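Rutinosidase (Aspergillus niger, PDB 6I1A) is a secreted family 5 glycoside hydrolase that, as a rutinosidase, cleaves the disaccharide rutinose from flavonoid glycosides such as rutin, and is predicted to act on beta-1,3-glucans. Local coordinates at residues A[35-39]-A[341-345]; A[121-125]-A[183-187]; A[304-308]-A[354-358]. All coordinates share one frame; numbering follows the deposited sequence.

Interaction 1. Residues A[35-39]-A[341-345]. With NAG (2-acetamido-2-deoxy-beta-D-glucopyranose), chain G; EDO (1,2-ethanediol), chain M; EDO (1,2-ethanediol), chain U.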
loop_
_atom_site.group_PDB
_atom_site.type_symbol
_atom_site.label_atom_id
_atom_site.label_comp_id
_atom_site.label_asym_id
_atom_site.label_seq_id
_atom_site.Cartn_x
_atom_site.Cartn_y
_atom_site.Cartn_z
ATOM N N SER A 35 19.546 -15.422 8.628
ATOM C CA SER A 35 19.508 -15.538 10.113
ATOM C C SER A 35 18.184 -16.105 10.608
ATOM O O SER A 35 18.205 -16.901 11.549
ATOM C CB SER A 35 19.789 -14.224 10.742
ATOM O OG SER A 35 18.770 -13.261 10.529
ATOM N N THR A 36 17.038 -15.748 10.034
ATOM C CA THR A 36 15.740 -16.133 10.607
ATOM C C THR A 36 15.389 -17.595 10.361
ATOM O O THR A 36 14.505 -18.137 11.035
ATOM C CB THR A 36 14.676 -15.200 10.034
ATOM O OG1 THR A 36 14.753 -15.236 8.608
ATOM C CG2 THR A 36 14.889 -13.797 10.527
ATOM N N ILE A 37 15.953 -18.237 9.329
ATOM C CA ILE A 37 15.440 -19.560 8.893
ATOM C C ILE A 37 15.827 -20.690 9.862
ATOM O O ILE A 37 15.093 -21.652 10.038
ATOM C CB ILE A 37 15.932 -19.859 7.457
ATOM C CG1 ILE A 37 15.292 -18.808 6.547
ATOM C CG2 ILE A 37 15.582 -21.292 7.076
ATOM C CD1 ILE A 37 15.772 -18.858 5.083
ATOM N N ASP A 38 17.020 -20.591 10.459
ATOM C CA ASP A 38 17.584 -21.667 11.331
ATOM C C ASP A 38 18.378 -20.927 12.428
ATOM O O ASP A 38 19.496 -20.433 12.204
ATOM C CB ASP A 38 18.384 -22.677 10.542
ATOM C CG ASP A 38 18.958 -23.836 11.335
ATOM O OD1 ASP A 38 19.138 -23.677 12.540
ATOM O OD2 ASP A 38 19.273 -24.853 10.714
ATOM N N SER A 39 17.777 -20.788 13.613
ATOM C CA SER A 39 18.392 -20.006 14.721
ATOM C C SER A 39 19.639 -20.730 15.261
ATOM O O SER A 39 20.558 -20.009 15.595
ATOM C CB SER A 39 17.363 -19.806 15.859
ATOM O OG SER A 39 16.218 -19.137 15.344
ATOM N N LYS A 341 11.658 -25.962 4.889
ATOM C CA LYS A 341 12.211 -26.361 6.195
ATOM C C LYS A 341 12.650 -25.105 6.908
ATOM O O LYS A 341 13.504 -24.392 6.421
ATOM C CB LYS A 341 13.377 -27.316 5.924
ATOM C CG LYS A 341 13.557 -28.431 6.911
ATOM C CD LYS A 341 14.241 -29.561 6.191
ATOM C CE LYS A 341 14.414 -30.737 7.069
ATOM N NZ LYS A 341 15.583 -31.501 6.629
ATOM N N PHE A 342 12.106 -24.829 8.103
ATOM C CA PHE A 342 12.338 -23.596 8.830
ATOM C C PHE A 342 12.285 -23.905 10.319
ATOM O O PHE A 342 11.233 -24.460 10.753
ATOM C CB PHE A 342 11.259 -22.596 8.439
ATOM C CG PHE A 342 11.460 -21.195 8.914
ATOM C CD1 PHE A 342 11.313 -20.888 10.270
ATOM C CD2 PHE A 342 11.656 -20.125 8.053
ATOM C CE1 PHE A 342 11.438 -19.594 10.712
ATOM C CE2 PHE A 342 11.742 -18.837 8.494
ATOM C CZ PHE A 342 11.656 -18.548 9.829
ATOM N N THR A 343 13.368 -23.642 11.029
ATOM C CA THR A 343 13.403 -23.911 12.506
ATOM C C THR A 343 13.630 -22.648 13.303
ATOM O O THR A 343 13.687 -22.767 14.595
ATOM C CB THR A 343 14.410 -24.991 12.846
ATOM O OG1 THR A 343 15.659 -24.477 12.395
ATOM C CG2 THR A 343 14.034 -26.293 12.203
ATOM N N GLY A 344 13.644 -21.470 12.708
ATOM C CA GLY A 344 13.824 -20.187 13.365
ATOM C C GLY A 344 12.796 -19.985 14.462
ATOM O O GLY A 344 11.609 -20.201 14.213
ATOM N N ASN A 345 13.235 -19.528 15.611
ATOM C CA ASN A 345 12.287 -19.452 16.757
ATOM C C ASN A 345 12.074 -18.013 17.163
ATOM O O ASN A 345 11.563 -17.762 18.308
ATOM C CB ASN A 345 12.801 -20.391 17.833
ATOM C CG ASN A 345 14.134 -19.948 18.381
ATOM O OD1 ASN A 345 14.583 -18.845 18.148
ATOM N ND2 ASN A 345 14.744 -20.806 19.145
HETATM C C1 NAG G . 16.030 -20.444 19.752
HETATM C C2 NAG G . 15.922 -20.457 21.285
HETATM C C3 NAG G . 17.295 -20.257 21.874
HETATM C C4 NAG G . 18.229 -21.297 21.365
HETATM C C5 NAG G . 18.242 -21.121 19.847
HETATM C C6 NAG G . 19.180 -22.045 19.107
HETATM C C7 NAG G . 13.744 -19.583 21.980
HETATM C C8 NAG G . 13.331 -21.003 22.201
HETATM N N2 NAG G . 15.044 -19.325 21.682
HETATM O O3 NAG G . 17.163 -20.308 23.302
HETATM O O4 NAG G . 19.596 -21.051 21.852
HETATM O O5 NAG G . 16.900 -21.448 19.414
HETATM O O6 NAG G . 18.907 -23.391 19.509
HETATM O O7 NAG G . 12.895 -18.704 21.957
HETATM C C1 EDO M . 18.942 -15.862 14.805
HETATM O O1 EDO M . 18.864 -16.741 15.924
HETATM C C2 EDO M . 17.573 -15.652 14.256
HETATM O O2 EDO M . 16.826 -16.804 13.952
HETATM C C1 EDO U . 11.025 -13.516 7.713
HETATM O O1 EDO U . 11.541 -12.900 8.891
HETATM C C2 EDO U . 11.167 -15.022 7.680
HETATM O O2 EDO U . 12.475 -15.507 7.262
HETATM O O HOH W 1 16.946 -23.350 14.908
HETATM O O HOH W 2 16.566 -26.059 10.135
#
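The carbonyl oxygen of I37 is shared by two backbone donors of the facing loop. T343 N donates to I37 O at 2.8 Å, almost in line with the carbonyl bond. G344 N reaches I37 O at 3.0 Å, but that bond is bent and weak. One residue further along, a side chain takes over. N345 N donates to S39 OG at 3.0 Å with a fairly straight N-H (158°). With OG anti to its own carbonyl carbon (chi1 -58°), the S39 hydroxyl faces N345 N. It gives its proton to O2 of an ethanediol (chain M), probably from the crystallisation liquor, which also donates to S35 O.

Weaker contacts fill in beside these bonds. G344 has no side chain, and its CA approaches T36 O to 3.2 Å as a CA-H...O contact. The F342 ring lies with one face under I37 CA, 3.9 Å from the ring centroid, a CH-pi contact. The two side chains cross at about a right angle, with I37 CG1 4.0 Å from F342 CE2.

D38 and T343 run side by side and meet through water. T343 OG1 binds two waters; one donates to D38 OD1, the other weakly to OD2. The carboxylate has stronger partners outside: OD2 forms a salt bridge with R70, and OD1 caps helix 39-45 at F41 N.

The two loops follow strands 22-26 and 334-337, neighbours in the sheet that close the TIM barrel as its first and last strands. N345 ND2 carries an N-linked glycan, joined to NAG C1 by a 1.5 Å covalent bond. The chemistry implies a junction fixed mainly by backbone groups and one serine hydroxyl, with waters at D38 and T343 and a glycan at N345.

Interaction 2. Residues A[121-125]-A[183-187]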
loop_
_atom_site.group_PDB
_atom_site.type_symbol
_atom_site.label_atom_id
_atom_site.label_comp_id
_atom_site.label_asym_id
_atom_site.label_seq_id
_atom_site.Cartn_x
_atom_site.Cartn_y
_atom_site.Cartn_z
ATOM N N ALA A 121 17.352 -31.890 -7.806
ATOM C CA ALA A 121 16.500 -31.608 -8.967
ATOM C C ALA A 121 16.287 -32.891 -9.777
ATOM O O ALA A 121 15.136 -33.177 -10.197
ATOM C CB ALA A 121 17.140 -30.493 -9.798
ATOM N N ASP A 122 17.375 -33.624 -10.037
ATOM C CA ASP A 122 17.255 -34.862 -10.858
ATOM C C ASP A 122 16.312 -35.847 -10.141
ATOM O O ASP A 122 15.496 -36.463 -10.847
ATOM C CB ASP A 122 18.593 -35.540 -11.048
ATOM C CG ASP A 122 19.529 -34.870 -12.050
ATOM O OD1 ASP A 122 19.158 -33.814 -12.550
ATOM O OD2 ASP A 122 20.674 -35.314 -12.156
ATOM N N TYR A 123 16.411 -35.947 -8.823
ATOM C CA TYR A 123 15.556 -36.892 -8.058
ATOM C C TYR A 123 14.105 -36.461 -8.196
ATOM O O TYR A 123 13.164 -37.262 -8.440
ATOM C CB TYR A 123 15.994 -36.964 -6.604
ATOM C CG TYR A 123 15.115 -37.904 -5.817
ATOM C CD1 TYR A 123 15.253 -39.277 -5.946
ATOM C CD2 TYR A 123 14.104 -37.440 -4.986
ATOM C CE1 TYR A 123 14.407 -40.156 -5.257
ATOM C CE2 TYR A 123 13.288 -38.289 -4.265
ATOM C CZ TYR A 123 13.418 -39.658 -4.433
ATOM O OH TYR A 123 12.632 -40.533 -3.716
ATOM N N ALA A 124 13.843 -35.166 -7.999
ATOM C CA ALA A 124 12.487 -34.604 -8.087
ATOM C C ALA A 124 11.877 -34.779 -9.478
ATOM O O ALA A 124 10.674 -35.053 -9.621
ATOM C CB ALA A 124 12.513 -33.157 -7.639
ATOM N N ILE A 125 12.676 -34.583 -10.542
ATOM C CA ILE A 125 12.188 -34.721 -11.917
ATOM C C ILE A 125 11.952 -36.206 -12.218
ATOM O O ILE A 125 10.860 -36.529 -12.708
ATOM C CB ILE A 125 13.235 -34.104 -12.876
ATOM C CG1 ILE A 125 13.283 -32.577 -12.737
ATOM C CG2 ILE A 125 12.929 -34.469 -14.301
ATOM C CD1 ILE A 125 14.580 -31.971 -13.267
ATOM N N SER A 183 17.236 -32.973 -18.988
ATOM C CA SER A 183 15.793 -32.665 -19.023
ATOM C C SER A 183 15.611 -31.149 -19.024
ATOM O O SER A 183 15.059 -30.562 -18.084
ATOM C CB SER A 183 15.102 -33.319 -17.832
ATOM O OG SER A 183 13.700 -33.350 -18.009
ATOM N N PRO A 184 16.033 -30.448 -20.082
ATOM C CA PRO A 184 15.936 -28.990 -20.096
ATOM C C PRO A 184 14.499 -28.512 -19.955
ATOM O O PRO A 184 14.244 -27.345 -19.557
ATOM C CB PRO A 184 16.529 -28.601 -21.471
ATOM C CG PRO A 184 16.355 -29.885 -22.303
ATOM C CD PRO A 184 16.638 -30.994 -21.335
ATOM N N GLN A 185 13.508 -29.327 -20.373
ATOM C CA GLN A 185 12.090 -29.036 -20.293
ATOM C C GLN A 185 11.587 -28.904 -18.827
ATOM O O GLN A 185 10.480 -28.444 -18.660
ATOM C CB GLN A 185 11.233 -30.085 -21.051
ATOM C CG GLN A 185 11.323 -31.514 -20.554
ATOM C CD GLN A 185 12.411 -32.383 -21.129
ATOM O OE1 GLN A 185 13.502 -31.925 -21.501
ATOM N NE2 GLN A 185 12.129 -33.691 -21.145
ATOM N N SER A 186 12.415 -29.294 -17.895
ATOM C CA SER A 186 11.987 -29.321 -16.462
ATOM C C SER A 186 12.315 -27.991 -15.757
ATOM O O SER A 186 12.044 -27.897 -14.551
ATOM C CB SER A 186 12.642 -30.412 -15.735
ATOM O OG SER A 186 12.246 -31.693 -16.302
ATOM N N TYR A 187 12.898 -26.988 -16.399
ATOM C CA TYR A 187 13.487 -25.812 -15.699
ATOM C C TYR A 187 12.939 -24.504 -16.218
ATOM O O TYR A 187 12.746 -24.282 -17.460
ATOM C CB TYR A 187 14.994 -25.801 -15.842
ATOM C CG TYR A 187 15.660 -26.987 -15.210
ATOM C CD1 TYR A 187 15.850 -28.164 -15.954
ATOM C CD2 TYR A 187 16.121 -27.007 -13.905
ATOM C CE1 TYR A 187 16.467 -29.282 -15.399
ATOM C CE2 TYR A 187 16.751 -28.101 -13.354
ATOM C CZ TYR A 187 16.930 -29.262 -14.100
ATOM O OH TYR A 187 17.554 -30.307 -13.506
HETATM O O HOH W 3 17.682 -32.760 -14.734
HETATM O O HOH W 4 19.886 -31.143 -12.485
#
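I125 pushes its side chain against S186 and the end of Y187. Its CD1 lies 3.4 Å from Y187 OH and 3.5 Å from S186 CB. The two side chains I125 and Y187 cross at about a right angle, and the CD1 methyl meets the hydroxyl end of the ring. A121 CB lies 3.7 Å from Y187 OH and makes an apolar touch with Y187 CE2, at 4.3 Å. The other branch of I125 turns to the serines. I125 CG2 lies anti to its backbone N and comes within 3.5 Å of S186 OG.

No direct hydrogen bond crosses this contact. Two waters do the joining between D122 and Y187. Each donates to D122 OD1, 2.8 Å from the water oxygen in both cases. The Y187 hydroxyl donates to one of these waters, which lies in the ring plane. It accepts from the other, so both its roles are used. The carboxylate and ring planes stand 75° apart.

The next shell sets these groups in place. K118, one turn earlier on the same helix, holds D122 OD2 in a salt bridge. S183 OG donates to S186 OG at 2.8 Å, which orients the serine beside I125. Backbone hydrogen bonding between S186 and I132 ties the 3-10 turn to strand 131-136. I132 and I134 touch Y187 from that strand, while F177 and I178 touch it from helix 161-179.

Helix 113-128 is the crossover of the beta-alpha-beta unit ending in strand 131-136. Residues 183-187 lead from helix 161-179 into the neighbouring strand, 187-190, at the end of the barrel where the strands begin. Chemically, this is a small apolar seam with a polar margin, where two waters bridge a carboxylate and a phenol.

Interaction 3. Residues A[304-308]-A[354-358]. With EDO (1,2-ethanediol), chain U.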
loop_
_atom_site.group_PDB
_atom_site.type_symbol
_atom_site.label_atom_id
_atom_site.label_comp_id
_atom_site.label_asym_id
_atom_site.label_seq_id
_atom_site.Cartn_x
_atom_site.Cartn_y
_atom_site.Cartn_z
ATOM N N TRP A 304 5.474 -16.516 -0.634
ATOM C CA TRP A 304 4.432 -16.032 0.296
ATOM C C TRP A 304 4.526 -16.843 1.563
ATOM O O TRP A 304 5.150 -17.921 1.604
ATOM C CB TRP A 304 3.020 -16.105 -0.325
ATOM C CG TRP A 304 2.479 -17.503 -0.421
ATOM C CD1 TRP A 304 2.896 -18.542 -1.190
ATOM C CD2 TRP A 304 1.374 -18.017 0.372
ATOM N NE1 TRP A 304 2.094 -19.644 -0.979
ATOM C CE2 TRP A 304 1.165 -19.357 -0.022
ATOM C CE3 TRP A 304 0.548 -17.440 1.347
ATOM C CZ2 TRP A 304 0.121 -20.109 0.517
ATOM C CZ3 TRP A 304 -0.492 -18.195 1.872
ATOM C CH2 TRP A 304 -0.652 -19.504 1.452
ATOM N N ALA A 305 3.906 -16.331 2.630
ATOM C CA ALA A 305 3.792 -17.036 3.899
ATOM C C ALA A 305 2.626 -16.451 4.662
ATOM O O ALA A 305 2.208 -15.358 4.370
ATOM C CB ALA A 305 5.081 -17.001 4.679
ATOM N N ILE A 306 2.157 -17.179 5.690
ATOM C CA ILE A 306 0.906 -16.806 6.428
ATOM C C ILE A 306 1.154 -15.966 7.662
ATOM O O ILE A 306 0.131 -15.597 8.299
ATOM C CB ILE A 306 0.078 -18.051 6.779
ATOM C CG1 ILE A 306 0.801 -18.979 7.721
ATOM C CG2 ILE A 306 -0.419 -18.713 5.542
ATOM C CD1 ILE A 306 -0.168 -19.970 8.403
ATOM N N GLN A 307 2.370 -15.642 8.087
ATOM C CA GLN A 307 2.533 -14.797 9.281
ATOM C C GLN A 307 1.925 -13.430 9.031
ATOM O O GLN A 307 2.222 -12.748 8.010
ATOM C CB GLN A 307 3.984 -14.664 9.691
ATOM C CG GLN A 307 4.117 -13.817 10.972
ATOM C CD GLN A 307 5.526 -13.511 11.392
ATOM O OE1 GLN A 307 6.480 -14.235 11.047
ATOM N NE2 GLN A 307 5.688 -12.448 12.168
ATOM N N ALA A 308 1.030 -13.022 9.948
ATOM C CA ALA A 308 0.445 -11.662 9.973
ATOM C C ALA A 308 1.240 -10.691 10.847
ATOM O O ALA A 308 2.138 -11.089 11.602
ATOM C CB ALA A 308 -0.979 -11.792 10.466
ATOM N N GLN A 354 8.224 -18.092 14.693
ATOM C CA GLN A 354 8.206 -18.147 13.201
ATOM C C GLN A 354 8.159 -19.580 12.686
ATOM O O GLN A 354 7.470 -19.860 11.707
ATOM C CB GLN A 354 9.352 -17.343 12.611
ATOM C CG GLN A 354 9.148 -15.859 12.755
ATOM C CD GLN A 354 10.132 -15.037 11.962
ATOM O OE1 GLN A 354 11.303 -15.341 11.877
ATOM N NE2 GLN A 354 9.623 -14.010 11.309
ATOM N N LYS A 355 8.848 -20.536 13.303
ATOM C CA LYS A 355 8.790 -21.903 12.822
ATOM C C LYS A 355 7.378 -22.487 12.754
ATOM O O LYS A 355 7.149 -23.397 11.976
ATOM C CB LYS A 355 9.738 -22.828 13.577
ATOM C CG LYS A 355 9.391 -23.031 15.045
ATOM C CD LYS A 355 10.324 -23.970 15.766
ATOM C CE LYS A 355 10.023 -24.035 17.252
ATOM N NZ LYS A 355 8.565 -24.234 17.494
ATOM N N ASP A 356 6.431 -21.969 13.536
ATOM C CA ASP A 356 5.044 -22.457 13.472
ATOM C C ASP A 356 4.314 -22.005 12.191
ATOM O O ASP A 356 3.339 -22.649 11.836
ATOM C CB ASP A 356 4.285 -21.945 14.709
ATOM C CG ASP A 356 4.842 -22.491 16.032
ATOM O OD1 ASP A 356 5.166 -23.670 16.059
ATOM O OD2 ASP A 356 4.983 -21.696 16.941
ATOM N N TYR A 357 4.783 -20.932 11.526
ATOM C CA TYR A 357 4.067 -20.302 10.400
ATOM C C TYR A 357 4.877 -20.400 9.103
ATOM O O TYR A 357 4.243 -20.190 8.073
ATOM C CB TYR A 357 3.765 -18.826 10.687
ATOM C CG TYR A 357 2.904 -18.652 11.943
ATOM C CD1 TYR A 357 3.492 -18.517 13.185
ATOM C CD2 TYR A 357 1.516 -18.658 11.853
ATOM C CE1 TYR A 357 2.704 -18.348 14.325
ATOM C CE2 TYR A 357 0.716 -18.514 12.979
ATOM C CZ TYR A 357 1.328 -18.364 14.191
ATOM O OH TYR A 357 0.513 -18.194 15.295
ATOM N N TRP A 358 6.162 -20.696 9.143
ATOM C CA TRP A 358 7.058 -20.634 7.944
ATOM C C TRP A 358 7.589 -22.000 7.511
ATOM O O TRP A 358 8.366 -22.010 6.534
ATOM C CB TRP A 358 8.196 -19.662 8.218
ATOM C CG TRP A 358 7.821 -18.236 8.362
ATOM C CD1 TRP A 358 7.316 -17.650 9.472
ATOM C CD2 TRP A 358 7.955 -17.212 7.380
ATOM N NE1 TRP A 358 7.135 -16.305 9.239
ATOM C CE2 TRP A 358 7.503 -16.007 7.928
ATOM C CE3 TRP A 358 8.376 -17.221 6.033
ATOM C CZ2 TRP A 358 7.508 -14.801 7.226
ATOM C CZ3 TRP A 358 8.386 -16.031 5.345
ATOM C CH2 TRP A 358 7.973 -14.832 5.907
HETATM C C1 EDO U . 11.025 -13.516 7.713
HETATM O O1 EDO U . 11.541 -12.900 8.891
HETATM C C2 EDO U . 11.167 -15.022 7.680
HETATM O O2 EDO U . 12.475 -15.507 7.262
#
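Q307 reaches across to W358 and Q354 with its amide oxygen, which accepts two hydrogen bonds. W358 NE1 donates to Q307 OE1 at 2.8 Å and nearly straight, 168° at the hydrogen, with the oxygen close to the indole plane. Q354 NE2 donates to the same OE1 at 3.2 Å. Both donors lie in the carbonyl plane of Q307 and come from different sides of its C=O bond, each on a lone pair. Together they fix the rotation of the amide, which stands almost upright to the indole. An extended chain, with CG anti to the backbone N (chi1 -178°), carries the amide there.

The close packing continues at A305 and I306. A305 CB sits over one face of the W358 six-membered ring, 3.6 Å from its centroid, a CH-pi contact. I306 meets Y357 at about a right angle, with CD1 at the ring edge, 4.1 Å from Y357 CD2. I306 CG1 also lies 3.7 Å from Y357 O. Q307 N is buried here with no partner in the model.

Strand 299-308 is the next-to-last strand of the TIM barrel. In family 5 enzymes the corresponding strand, the seventh of the barrel, carries the catalytic nucleophile near its C-terminal end. Residues 354-358 come after the final strand, 334-337. The phenol of Y337, on that strand, hydrogen-bonds to both I306 N and Y357 O.

On the looser side, an ethanediol, probably from the crystallisation liquor, lies over the opposite face of the W358 ring, toward its rim. Its C2 lies 3.7 Å from W358 CH2. F342 also stacks with W358. Q354, partly exposed, uses NE2 a second time, as donor to O1 of this ethanediol at 3.3 Å.

Overall arrangement
Interactions 1 and 3 adjoin, with centres about 11 Å apart. F342 of interaction 1 stacks with W358 of interaction 3 and packs against Q354, and both contacts touch one ethanediol. Each involves chain that follows strand 334-337. Interaction 2 lies about 28 Å (centre to centre) from either, between helix 113-128 and the turn leading into strand 187-190. Interaction 3 is buried and combines packing on aromatic rings with hydrogen bonds to a glutamine amide oxygen. Interaction 1 is only partly buried. It relies on backbone bonds, a serine hydroxyl and waters, and carries a glycan at its edge. Interaction 2, also partly buried, has apolar touches and bridging waters, with no direct hydrogen bond between its segments.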